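Local structure of Adenylate/guanylate cyclase/hydrolase, alpha/beta fold family (Ruegeria pomeroyi, 3MR7) at the interface of chains A and B. The protein probably acts as a nucleotide cyclase making cyclic AMP or GMP through this class III cyclase catalytic domain, one part of a longer protein with an alpha/beta-hydrolase family region. Coordinates in Å, arbitrary orientation; residue numbers count along the deposited sequence, not the author numbering. Chains: chain A/B, Adenylate/guanylate cyclase/hydrolase, alpha/beta fold family.

The interface of chains A and B. Residues chain A 13-15, 20, 56-59; chain B 17, 19-21.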
# COMPACT_ATOMS: atom_id res chain seq x y z
N ALA A 13 -5.96 -9.20 3.53
CA ALA A 13 -4.94 -8.75 4.48
C ALA A 13 -3.50 -8.88 3.97
O ALA A 13 -3.19 -9.82 3.26
CB ALA A 13 -5.10 -9.49 5.82
N ASP A 14 -2.64 -7.95 4.36
CA ASP A 14 -1.22 -7.96 3.99
C ASP A 14 -0.44 -7.41 5.17
O ASP A 14 -1.00 -6.89 6.11
CB ASP A 14 -0.99 -7.06 2.77
CG ASP A 14 0.25 -7.44 1.94
OD1 ASP A 14 1.15 -8.23 2.38
OD2 ASP A 14 0.32 -6.91 0.81
N MSE A 15 0.88 -7.54 5.12
CA MSE A 15 1.70 -7.05 6.19
C MSE A 15 2.27 -5.72 5.79
O MSE A 15 2.78 -5.57 4.67
CB MSE A 15 2.86 -7.99 6.45
CG MSE A 15 3.62 -7.60 7.71
SE MSE A 15 5.34 -8.49 7.92
CE MSE A 15 5.90 -7.72 9.60
N ARG A 20 11.77 -4.01 1.54
CA ARG A 20 12.86 -4.75 0.86
C ARG A 20 14.06 -3.86 0.42
O ARG A 20 15.10 -4.35 -0.01
CB ARG A 20 12.29 -5.44 -0.39
CG ARG A 20 11.90 -6.93 -0.28
CD ARG A 20 10.87 -7.24 0.77
NE ARG A 20 9.53 -7.39 0.24
CZ ARG A 20 8.91 -8.55 0.09
NH1 ARG A 20 9.52 -9.69 0.40
NH2 ARG A 20 7.68 -8.57 -0.39
N THR A 56 -1.27 -15.06 -1.83
CA THR A 56 -0.54 -14.87 -3.06
C THR A 56 0.44 -13.75 -2.83
O THR A 56 0.59 -13.27 -1.71
CB THR A 56 -1.52 -14.51 -4.19
OG1 THR A 56 -2.10 -13.22 -3.93
CG2 THR A 56 -2.63 -15.56 -4.28
N GLY A 57 1.13 -13.32 -3.87
CA GLY A 57 2.02 -12.19 -3.76
C GLY A 57 1.27 -10.96 -3.29
O GLY A 57 1.88 -10.01 -2.79
N ASP A 58 -0.05 -10.98 -3.46
CA ASP A 58 -0.91 -9.85 -3.16
C ASP A 58 -1.32 -9.88 -1.71
O ASP A 58 -1.91 -8.94 -1.20
CB ASP A 58 -2.19 -9.89 -4.02
CG ASP A 58 -1.93 -9.54 -5.51
OD1 ASP A 58 -0.96 -8.80 -5.80
OD2 ASP A 58 -2.72 -9.99 -6.39
N GLY A 59 -1.01 -10.99 -1.04
CA GLY A 59 -1.45 -11.16 0.33
C GLY A 59 -2.50 -12.25 0.44
O GLY A 59 -2.61 -13.09 -0.46
N GLY B 17 4.35 -5.97 -4.14
CA GLY B 17 4.23 -7.40 -4.35
C GLY B 17 5.00 -8.24 -3.38
O GLY B 17 5.42 -7.73 -2.36
N SER B 19 4.10 -10.32 -1.15
CA SER B 19 3.58 -10.36 0.21
C SER B 19 4.32 -11.38 1.08
O SER B 19 4.65 -12.48 0.64
CB SER B 19 2.08 -10.67 0.19
OG SER B 19 1.63 -10.98 1.49
N ARG B 20 4.57 -11.02 2.33
CA ARG B 20 5.31 -11.90 3.19
C ARG B 20 4.38 -12.87 3.80
O ARG B 20 4.78 -13.71 4.56
CB ARG B 20 5.99 -11.14 4.28
CG ARG B 20 6.98 -10.15 3.76
CD ARG B 20 7.37 -9.27 4.88
NE ARG B 20 7.51 -7.92 4.41
CZ ARG B 20 8.63 -7.44 3.90
NH1 ARG B 20 9.72 -8.22 3.82
NH2 ARG B 20 8.65 -6.18 3.47
N LEU B 21 3.11 -12.77 3.46
CA LEU B 21 2.20 -13.76 3.98
C LEU B 21 2.36 -15.04 3.19
O LEU B 21 1.70 -16.04 3.47
CB LEU B 21 0.76 -13.26 3.94
CG LEU B 21 0.27 -12.47 5.15
CD1 LEU B 21 1.19 -11.30 5.47
CD2 LEU B 21 -1.14 -11.97 4.84
O HOH W 1 3.99 -8.41 2.73
O HOH W 2 5.58 -6.22 3.92
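B:Ser19 reaches across to A:Asp14, its hydroxyl OG giving a hydrogen bond of 2.9 Å to the carboxylate oxygen OD1. The approach is from above the carboxylate plane, 50° out of it. The backbone of the same serine adds a second bond: B:Ser19 N donates to the carbonyl O of A:Gly57 at 2.8 Å. The serine thus sits between the end of strand 4-15 and the turn joining strands 51-56 and 59-64, its CB packed 3.6 Å from CA of A:Gly59. This is part of a two-fold symmetric interface between cyclase catalytic domains. Class III cyclases work as dimers, though whether this pairing is the catalytic one the structure alone does not show. A:Asp14 and A:Asp58 look like the pair of metal-binding aspartates of that family; no metal is modelled here, and A:Asp14 meets the partner loop.

Beside the serine, B:Leu21 turns CD1 toward CB of A:Met15 and CD2 toward the carbonyl O of A:Ala13. B:Arg20 runs obliquely over the extended selenomethionine A:Met15, its CD 3.7 Å from SE. The side chains of B:Arg20 and A:Arg20 run antiparallel, and their guanidinium groups lie face to face but displaced toward the rims, the planes 40° apart; two like charges so close would probably need compensation from their surroundings.

Two waters, bonded to each other, carry the polar contacts between B:Arg20 and strand 4-15. Water 1 links A:Asp14 OD1 to B:Arg20 N, while water 2 lies at the edge of the B:Arg20 guanidinium, joining NE to A:Met15 O. Behind these, A:Met15 N also donates to A:Asp14 OD1, from the face opposite B:Ser19. An alanine in place of A:Asp14 would probably leave the B:Ser19 hydroxyl without its acceptor across the interface and water 1 less firmly placed. With OG anti to its own backbone N (chi1 168°), the serine hydroxyl also accepts from B:Leu21 N at 3.0 Å.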